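Local structure of toxin-like protein (Paenibacillus larvae subsp. larvae BRL-230010, 5DZQ) at residues I110-L124 against M194-K206. The protein is a C3-like mono-ADP-ribosyltransferase toxin that probably transfers ADP-ribose from NAD+ to a protein target, as its relatives modify Rho GTPases. Sequence-based numbering, arbitrary orientation.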
ATOM      1  N   ILE B 110     -17.413   1.360  13.030  1.00 57.64           N
ATOM      2  CA  ILE B 110     -17.451  -0.100  13.152  1.00 55.08           C
ATOM      3  C   ILE B 110     -16.553  -0.588  14.288  1.00 54.22           C
ATOM      4  O   ILE B 110     -16.775  -1.660  14.848  1.00 55.66           O
ATOM      5  CB  ILE B 110     -17.050  -0.796  11.832  1.00 53.03           C
ATOM      6  CG1 ILE B 110     -17.438  -2.276  11.869  1.00 51.11           C
ATOM      7  CG2 ILE B 110     -15.567  -0.606  11.536  1.00 50.40           C
ATOM      8  CD1 ILE B 110     -18.891  -2.520  12.230  1.00 51.37           C
ATOM      9  N   TYR B 111     -15.544   0.208  14.623  1.00 51.65           N
ATOM     10  CA  TYR B 111     -14.733  -0.028  15.807  1.00 52.07           C
ATOM     11  C   TYR B 111     -14.978   1.055  16.846  1.00 55.85           C
ATOM     12  O   TYR B 111     -15.057   2.239  16.521  1.00 60.49           O
ATOM     13  CB  TYR B 111     -13.247  -0.085  15.447  1.00 52.64           C
ATOM     14  CG  TYR B 111     -12.792  -1.439  14.940  1.00 46.79           C
ATOM     15  CD1 TYR B 111     -12.344  -2.423  15.819  1.00 52.05           C
ATOM     16  CD2 TYR B 111     -12.811  -1.731  13.586  1.00 45.91           C
ATOM     17  CE1 TYR B 111     -11.929  -3.668  15.353  1.00 43.42           C
ATOM     18  CE2 TYR B 111     -12.399  -2.967  13.110  1.00 48.88           C
ATOM     19  CZ  TYR B 111     -11.958  -3.930  13.995  1.00 43.35           C
ATOM     20  OH  TYR B 111     -11.555  -5.149  13.510  1.00 41.71           O
ATOM     21  N   GLN B 112     -15.124   0.635  18.095  1.00 59.06           N
ATOM     22  CA  GLN B 112     -15.181   1.554  19.221  1.00 67.00           C
ATOM     23  C   GLN B 112     -13.985   1.246  20.107  1.00 67.08           C
ATOM     24  O   GLN B 112     -14.012   0.295  20.893  1.00 63.62           O
ATOM     25  CB  GLN B 112     -16.491   1.410  20.004  1.00 70.69           C
ATOM     26  CG  GLN B 112     -17.747   1.762  19.222  1.00 72.80           C
ATOM     27  N   GLY B 113     -12.931   2.039  19.970  1.00 68.33           N
ATOM     28  CA  GLY B 113     -11.675   1.710  20.612  1.00 68.42           C
ATOM     29  C   GLY B 113     -11.086   0.507  19.902  1.00 63.99           C
ATOM     30  O   GLY B 113     -10.918   0.525  18.687  1.00 62.84           O
ATOM     31  N   ASN B 114     -10.798  -0.549  20.654  1.00 66.91           N
ATOM     32  CA  ASN B 114     -10.196  -1.748  20.080  1.00 62.22           C
ATOM     33  C   ASN B 114     -11.179  -2.889  19.853  1.00 54.42           C
ATOM     34  O   ASN B 114     -10.775  -3.986  19.473  1.00 53.09           O
ATOM     35  CB  ASN B 114      -9.057  -2.240  20.969  1.00 68.01           C
ATOM     36  CG  ASN B 114      -7.890  -1.285  20.988  1.00 79.06           C
ATOM     37  OD1 ASN B 114      -7.667  -0.543  20.030  1.00 82.42           O
ATOM     38  ND2 ASN B 114      -7.139  -1.289  22.084  1.00 84.40           N
ATOM     39  N   LYS B 115     -12.463  -2.632  20.081  1.00 52.06           N
ATOM     40  CA  LYS B 115     -13.487  -3.657  19.884  1.00 54.88           C
ATOM     41  C   LYS B 115     -14.438  -3.306  18.746  1.00 53.08           C
ATOM     42  O   LYS B 115     -14.683  -2.131  18.480  1.00 52.88           O
ATOM     43  CB  LYS B 115     -14.270  -3.869  21.177  1.00 58.52           C
ATOM     44  CG  LYS B 115     -13.441  -4.486  22.288  1.00 63.38           C
ATOM     45  CD  LYS B 115     -14.274  -4.709  23.534  1.00 73.05           C
ATOM     46  CE  LYS B 115     -13.504  -5.491  24.586  1.00 75.25           C
ATOM     47  NZ  LYS B 115     -14.363  -5.798  25.768  1.00 83.24           N
ATOM     48  N   VAL B 116     -14.968  -4.324  18.075  1.00 49.75           N
ATOM     49  CA  VAL B 116     -15.970  -4.117  17.034  1.00 46.10           C
ATOM     50  C   VAL B 116     -17.308  -3.727  17.644  1.00 48.84           C
ATOM     51  O   VAL B 116     -17.788  -4.382  18.568  1.00 52.27           O
ATOM     52  CB  VAL B 116     -16.180  -5.374  16.167  1.00 48.52           C
ATOM     53  CG1 VAL B 116     -17.227  -5.112  15.087  1.00 45.87           C
ATOM     54  CG2 VAL B 116     -14.880  -5.813  15.546  1.00 40.19           C
ATOM     55  N   ASN B 117     -17.891  -2.651  17.122  1.00 52.20           N
ATOM     56  CA  ASN B 117     -19.239  -2.226  17.480  1.00 60.67           C
ATOM     57  C   ASN B 117     -20.246  -3.323  17.129  1.00 54.39           C
ATOM     58  O   ASN B 117     -20.539  -3.556  15.955  1.00 58.23           O
ATOM     59  CB  ASN B 117     -19.578  -0.912  16.759  1.00 63.26           C
ATOM     60  CG  ASN B 117     -20.840  -0.256  17.285  1.00 71.08           C
ATOM     61  OD1 ASN B 117     -21.848  -0.920  17.525  1.00 70.39           O
ATOM     62  ND2 ASN B 117     -20.789   1.060  17.461  1.00 74.87           N
ATOM     63  N   ARG B 118     -20.771  -3.997  18.146  1.00 53.40           N
ATOM     64  CA  ARG B 118     -21.604  -5.174  17.924  1.00 59.39           C
ATOM     65  C   ARG B 118     -22.903  -4.860  17.176  1.00 69.62           C
ATOM     66  O   ARG B 118     -23.273  -5.574  16.241  1.00 63.51           O
ATOM     67  CB  ARG B 118     -21.914  -5.854  19.253  1.00 63.12           C
ATOM     68  CG  ARG B 118     -20.702  -6.534  19.901  1.00 60.23           C
ATOM     69  CD  ARG B 118     -19.935  -7.391  18.897  1.00 53.30           C
ATOM     70  NE  ARG B 118     -18.970  -8.295  19.536  1.00 49.38           N
ATOM     71  CZ  ARG B 118     -17.670  -8.031  19.705  1.00 47.20           C
ATOM     72  NH1 ARG B 118     -17.149  -6.879  19.301  1.00 41.48           N
ATOM     73  NH2 ARG B 118     -16.887  -8.921  20.294  1.00 47.04           N
ATOM     74  N   GLU B 119     -23.587  -3.791  17.572  1.00 74.90           N
ATOM     75  CA  GLU B 119     -24.838  -3.431  16.914  1.00 70.98           C
ATOM     76  C   GLU B 119     -24.597  -3.036  15.463  1.00 63.32           C
ATOM     77  O   GLU B 119     -25.338  -3.443  14.568  1.00 61.86           O
ATOM     78  CB  GLU B 119     -25.544  -2.295  17.656  1.00 79.37           C
ATOM     79  CG  GLU B 119     -26.982  -2.086  17.198  1.00 86.82           C
ATOM     80  CD  GLU B 119     -27.616  -0.840  17.784  1.00 93.21           C
ATOM     81  OE1 GLU B 119     -27.836  -0.798  19.016  1.00 96.11           O
ATOM     82  OE2 GLU B 119     -27.895   0.099  17.007  1.00 95.87           O
ATOM     83  N   LEU B 120     -23.550  -2.255  15.219  1.00 56.59           N
ATOM     84  CA  LEU B 120     -23.252  -1.837  13.862  1.00 56.28           C
ATOM     85  C   LEU B 120     -22.722  -2.988  13.010  1.00 61.01           C
ATOM     86  O   LEU B 120     -22.921  -2.999  11.790  1.00 57.24           O
ATOM     87  CB  LEU B 120     -22.244  -0.686  13.855  1.00 62.16           C
ATOM     88  CG  LEU B 120     -22.244   0.092  12.535  1.00 70.70           C
ATOM     89  CD1 LEU B 120     -23.544   0.886  12.376  1.00 76.79           C
ATOM     90  CD2 LEU B 120     -21.026   0.999  12.406  1.00 69.48           C
ATOM     91  N   PHE B 121     -22.036  -3.948  13.631  1.00 55.58           N
ATOM     92  CA  PHE B 121     -21.549  -5.093  12.871  1.00 50.50           C
ATOM     93  C   PHE B 121     -22.730  -5.873  12.314  1.00 48.89           C
ATOM     94  O   PHE B 121     -22.719  -6.296  11.156  1.00 51.17           O
ATOM     95  CB  PHE B 121     -20.670  -6.005  13.726  1.00 48.72           C
ATOM     96  CG  PHE B 121     -20.171  -7.221  12.991  1.00 49.33           C
ATOM     97  CD1 PHE B 121     -19.143  -7.115  12.062  1.00 48.03           C
ATOM     98  CD2 PHE B 121     -20.724  -8.470  13.229  1.00 50.10           C
ATOM     99  CE1 PHE B 121     -18.682  -8.231  11.384  1.00 44.37           C
ATOM    100  CE2 PHE B 121     -20.264  -9.592  12.549  1.00 46.94           C
ATOM    101  CZ  PHE B 121     -19.243  -9.472  11.626  1.00 44.02           C
ATOM    102  N   ARG B 122     -23.749  -6.043  13.150  1.00 54.83           N
ATOM    103  CA  ARG B 122     -24.997  -6.684  12.754  1.00 58.29           C
ATOM    104  C   ARG B 122     -25.539  -6.098  11.452  1.00 62.84           C
ATOM    105  O   ARG B 122     -25.874  -6.830  10.518  1.00 63.05           O
ATOM    106  CB  ARG B 122     -26.026  -6.535  13.870  1.00 68.65           C
ATOM    107  CG  ARG B 122     -27.041  -7.654  13.974  1.00 80.02           C
ATOM    108  CD  ARG B 122     -27.778  -7.548  15.308  1.00 87.05           C
ATOM    109  NE  ARG B 122     -26.837  -7.456  16.424  1.00 88.40           N
ATOM    110  CZ  ARG B 122     -27.085  -6.836  17.574  1.00 91.46           C
ATOM    111  NH1 ARG B 122     -28.255  -6.240  17.773  1.00 93.77           N
ATOM    112  NH2 ARG B 122     -26.159  -6.809  18.525  1.00 88.32           N
ATOM    113  N   LYS B 123     -25.602  -4.771  11.396  1.00 65.50           N
ATOM    114  CA  LYS B 123     -26.054  -4.064  10.204  1.00 65.68           C
ATOM    115  C   LYS B 123     -25.144  -4.345   9.005  1.00 64.17           C
ATOM    116  O   LYS B 123     -25.620  -4.581   7.894  1.00 64.38           O
ATOM    117  CB  LYS B 123     -26.117  -2.561  10.477  1.00 74.16           C
ATOM    118  CG  LYS B 123     -26.835  -1.747   9.412  1.00 79.20           C
ATOM    119  CD  LYS B 123     -26.389  -0.289   9.459  1.00 82.46           C
ATOM    120  CE  LYS B 123     -27.250   0.603   8.581  1.00 83.48           C
ATOM    121  NZ  LYS B 123     -28.600   0.811   9.177  1.00 89.52           N
ATOM    122  N   LEU B 124     -23.834  -4.318   9.234  1.00 59.15           N
ATOM    123  CA  LEU B 124     -22.877  -4.582   8.166  1.00 59.01           C
ATOM    124  C   LEU B 124     -23.056  -5.997   7.618  1.00 57.76           C
ATOM    125  O   LEU B 124     -23.124  -6.192   6.403  1.00 55.61           O
ATOM    126  CB  LEU B 124     -21.443  -4.383   8.661  1.00 59.71           C
ATOM    127  CG  LEU B 124     -20.335  -4.535   7.611  1.00 62.63           C
ATOM    128  CD1 LEU B 124     -20.538  -3.566   6.458  1.00 59.64           C
ATOM    129  CD2 LEU B 124     -18.945  -4.358   8.229  1.00 57.79           C
ATOM    130  N   MET B 194     -19.506 -14.064   7.570  1.00 39.48           N
ATOM    131  CA  MET B 194     -18.876 -12.867   8.103  1.00 43.56           C
ATOM    132  C   MET B 194     -18.963 -12.876   9.623  1.00 41.72           C
ATOM    133  O   MET B 194     -20.049 -13.055  10.174  1.00 41.12           O
ATOM    134  CB  MET B 194     -19.556 -11.626   7.515  1.00 46.48           C
ATOM    135  CG  MET B 194     -18.755 -10.367   7.574  1.00 48.38           C
ATOM    136  SD  MET B 194     -19.485  -9.110   6.489  1.00 54.18           S
ATOM    137  CE  MET B 194     -18.560  -7.677   7.017  1.00 52.59           C
ATOM    138  N   TYR B 195     -17.834 -12.714  10.309  1.00 34.62           N
ATOM    139  CA  TYR B 195     -17.858 -12.746  11.771  1.00 32.18           C
ATOM    140  C   TYR B 195     -16.671 -12.053  12.397  1.00 34.16           C
ATOM    141  O   TYR B 195     -15.704 -11.696  11.722  1.00 36.16           O
ATOM    142  CB  TYR B 195     -17.930 -14.195  12.297  1.00 37.29           C
ATOM    143  CG  TYR B 195     -16.844 -15.125  11.773  1.00 29.87           C
ATOM    144  CD1 TYR B 195     -17.007 -15.789  10.560  1.00 37.79           C
ATOM    145  CD2 TYR B 195     -15.681 -15.355  12.492  1.00 31.30           C
ATOM    146  CE1 TYR B 195     -16.038 -16.646  10.078  1.00 39.54           C
ATOM    147  CE2 TYR B 195     -14.695 -16.215  12.014  1.00 37.93           C
ATOM    148  CZ  TYR B 195     -14.887 -16.857  10.807  1.00 41.92           C
ATOM    149  OH  TYR B 195     -13.925 -17.702  10.311  1.00 35.76           O
ATOM    150  N   ILE B 196     -16.766 -11.865  13.706  1.00 34.13           N
ATOM    151  CA  ILE B 196     -15.721 -11.225  14.481  1.00 32.87           C
ATOM    152  C   ILE B 196     -14.820 -12.256  15.139  1.00 32.27           C
ATOM    153  O   ILE B 196     -15.286 -13.107  15.886  1.00 34.79           O
ATOM    154  CB  ILE B 196     -16.319 -10.330  15.579  1.00 38.09           C
ATOM    155  CG1 ILE B 196     -17.231  -9.261  14.966  1.00 41.27           C
ATOM    156  CG2 ILE B 196     -15.211  -9.713  16.433  1.00 37.42           C
ATOM    157  CD1 ILE B 196     -18.159  -8.620  15.981  1.00 42.26           C
ATOM    158  N   ILE B 197     -13.525 -12.168  14.880  1.00 28.48           N
ATOM    159  CA  ILE B 197     -12.567 -13.015  15.572  1.00 32.21           C
ATOM    160  C   ILE B 197     -12.015 -12.256  16.774  1.00 35.00           C
ATOM    161  O   ILE B 197     -11.438 -11.173  16.637  1.00 34.78           O
ATOM    162  CB  ILE B 197     -11.415 -13.451  14.653  1.00 32.68           C
ATOM    163  CG1 ILE B 197     -11.962 -14.199  13.439  1.00 38.06           C
ATOM    164  CG2 ILE B 197     -10.443 -14.342  15.394  1.00 27.31           C
ATOM    165  CD1 ILE B 197     -10.883 -14.611  12.450  1.00 40.42           C
ATOM    166  N   VAL B 198     -12.218 -12.822  17.955  1.00 32.12           N
ATOM    167  CA  VAL B 198     -11.771 -12.202  19.200  1.00 27.74           C
ATOM    168  C   VAL B 198     -10.393 -12.718  19.571  1.00 31.93           C
ATOM    169  O   VAL B 198     -10.253 -13.889  19.904  1.00 29.56           O
ATOM    170  CB  VAL B 198     -12.762 -12.498  20.345  1.00 32.58           C
ATOM    171  CG1 VAL B 198     -12.316 -11.807  21.629  1.00 35.25           C
ATOM    172  CG2 VAL B 198     -14.148 -12.053  19.943  1.00 29.82           C
ATOM    173  N   ASN B 199      -9.384 -11.844  19.485  1.00 30.33           N
ATOM    174  CA  ASN B 199      -8.012 -12.192  19.824  1.00 29.79           C
ATOM    175  C   ASN B 199      -7.658 -11.664  21.206  1.00 35.80           C
ATOM    176  O   ASN B 199      -8.473 -10.992  21.837  1.00 29.90           O
ATOM    177  CB  ASN B 199      -7.027 -11.623  18.794  1.00 32.06           C
ATOM    178  CG  ASN B 199      -7.427 -11.917  17.360  1.00 32.06           C
ATOM    179  OD1 ASN B 199      -7.661 -13.059  16.984  1.00 33.04           O
ATOM    180  ND2 ASN B 199      -7.488 -10.874  16.547  1.00 34.47           N
ATOM    181  N   LYS B 200      -6.437 -11.939  21.662  1.00 31.49           N
ATOM    182  CA  LYS B 200      -5.999 -11.512  22.990  1.00 32.57           C
ATOM    183  C   LYS B 200      -5.979  -9.997  23.148  1.00 35.98           C
ATOM    184  O   LYS B 200      -6.314  -9.491  24.207  1.00 38.17           O
ATOM    185  CB  LYS B 200      -4.608 -12.062  23.320  1.00 33.76           C
ATOM    186  CG  LYS B 200      -4.613 -13.360  24.122  1.00 36.91           C
ATOM    187  CD  LYS B 200      -3.191 -13.767  24.451  1.00 45.01           C
ATOM    188  CE  LYS B 200      -2.824 -15.091  23.828  1.00 50.69           C
ATOM    189  NZ  LYS B 200      -1.352 -15.202  23.698  1.00 60.48           N
ATOM    190  N   GLY B 201      -5.585  -9.272  22.105  1.00 33.25           N
ATOM    191  CA  GLY B 201      -5.469  -7.829  22.226  1.00 39.15           C
ATOM    192  C   GLY B 201      -6.057  -7.070  21.060  1.00 42.18           C
ATOM    193  O   GLY B 201      -5.684  -5.930  20.800  1.00 42.19           O
ATOM    194  N   SER B 202      -6.987  -7.700  20.354  1.00 33.64           N
ATOM    195  CA  SER B 202      -7.592  -7.080  19.180  1.00 32.48           C
ATOM    196  C   SER B 202      -8.812  -7.869  18.766  1.00 34.61           C
ATOM    197  O   SER B 202      -9.035  -8.980  19.249  1.00 33.57           O
ATOM    198  CB  SER B 202      -6.593  -7.000  18.019  1.00 41.31           C
ATOM    199  OG  SER B 202      -6.149  -8.294  17.633  1.00 37.76           O
ATOM    200  N   GLU B 203      -9.609  -7.279  17.886  1.00 37.83           N
ATOM    201  CA  GLU B 203     -10.711  -7.993  17.255  1.00 35.87           C
ATOM    202  C   GLU B 203     -10.601  -7.793  15.752  1.00 35.67           C
ATOM    203  O   GLU B 203     -10.331  -6.688  15.280  1.00 37.41           O
ATOM    204  CB  GLU B 203     -12.066  -7.500  17.780  1.00 37.24           C
ATOM    205  CG  GLU B 203     -12.269  -7.778  19.262  1.00 40.72           C
ATOM    206  CD  GLU B 203     -13.693  -7.553  19.722  1.00 45.19           C
ATOM    207  OE1 GLU B 203     -14.443  -6.837  19.028  1.00 47.06           O
ATOM    208  OE2 GLU B 203     -14.061  -8.096  20.781  1.00 48.80           O
ATOM    209  N   THR B 204     -10.805  -8.872  15.008  1.00 32.23           N
ATOM    210  CA  THR B 204     -10.649  -8.867  13.562  1.00 31.91           C
ATOM    211  C   THR B 204     -11.988  -9.140  12.877  1.00 36.83           C
ATOM    212  O   THR B 204     -12.716 -10.059  13.257  1.00 39.12           O
ATOM    213  CB  THR B 204      -9.603  -9.939  13.107  1.00 38.18           C
ATOM    214  OG1 THR B 204      -8.344  -9.703  13.756  1.00 33.78           O
ATOM    215  CG2 THR B 204      -9.415  -9.913  11.590  1.00 37.94           C
ATOM    216  N   ILE B 205     -12.320  -8.341  11.872  1.00 29.91           N
ATOM    217  CA  ILE B 205     -13.512  -8.612  11.097  1.00 34.52           C
ATOM    218  C   ILE B 205     -13.118  -9.601  10.027  1.00 33.94           C
ATOM    219  O   ILE B 205     -12.243  -9.317   9.207  1.00 32.95           O
ATOM    220  CB  ILE B 205     -14.106  -7.328  10.485  1.00 36.52           C
ATOM    221  CG1 ILE B 205     -14.704  -6.462  11.598  1.00 40.98           C
ATOM    222  CG2 ILE B 205     -15.163  -7.668   9.452  1.00 35.38           C
ATOM    223  CD1 ILE B 205     -14.989  -5.028  11.181  1.00 40.62           C
ATOM    224  N   LYS B 206     -13.736 -10.778  10.064  1.00 30.11           N
ATOM    225  CA  LYS B 206     -13.387 -11.875   9.170  1.00 34.97           C
ATOM    226  C   LYS B 206     -14.429 -12.010   8.071  1.00 34.49           C
ATOM    227  O   LYS B 206     -15.624 -12.075   8.344  1.00 39.42           O
ATOM    228  CB  LYS B 206     -13.258 -13.190   9.958  1.00 38.09           C
ATOM    229  CG  LYS B 206     -12.950 -14.447   9.115  1.00 40.98           C
ATOM    230  CD  LYS B 206     -11.669 -14.284   8.300  1.00 40.49           C
ATOM    231  CE  LYS B 206     -10.792 -15.524   8.355  1.00 52.38           C
ATOM    232  NZ  LYS B 206     -11.384 -16.728   7.725  1.00 45.06           N
TER
HETATM  233  O   HOH W   1      -8.888  -4.383  17.612  1.00 43.32           O
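Arg118 bends at its second torsion (chi2 -47°), which turns its guanidinium back to meet the carboxylate of Glu203. Glu203 reaches across with an extended chain. The contact packs a short beta hairpin, 111-116, and the helix that follows it against a second antiparallel hairpin. That second hairpin joins strands 187-198 and 203-211 of the mixed sheet in the ADP-ribosyltransferase fold. The salt bridge is end-on, with one nitrogen to each oxygen. Glu203 OE1 accepts from Arg118 NH1 through its syn lone pair, at 2.7 Å. Arg118 NH2 meets Glu203 OE2 at 3.0 Å, from above the carboxylate plane. The guanidinium and carboxylate planes lie 43° apart. Glu203 OE1 also accepts from Val116 N on its anti side, at 2.7 Å. Arg118 NH1 donates in turn to Val116 O, within the carbonyl plane, which further fixes the guanidinium. The buried carboxylate is thus held by three N-H groups, which probably stabilise its negative charge.

Next to this polar cluster, Ile196 lies between the guanidinium and the Phe121 ring. Its CD1 sits over one guanidinium face and touches Val116 CG1 tip to tip. Its CG1 makes a CH-pi contact 3.7 Å above the centroid of the Phe121 ring. The rim atom CZ of Phe121 meets Tyr195 CA at 3.6 Å. Further along the helix, Leu124 CD2 meets Met194 CE. Ile205 packs on Ile110, Val116 and Tyr111, while Phe102 also touches it. Beside the two turns, a water donates to Asn114 O and accepts from Glu203 N. Tyr111 OH donates to Glu203 O at 2.6 Å, from 37° above the carbonyl plane.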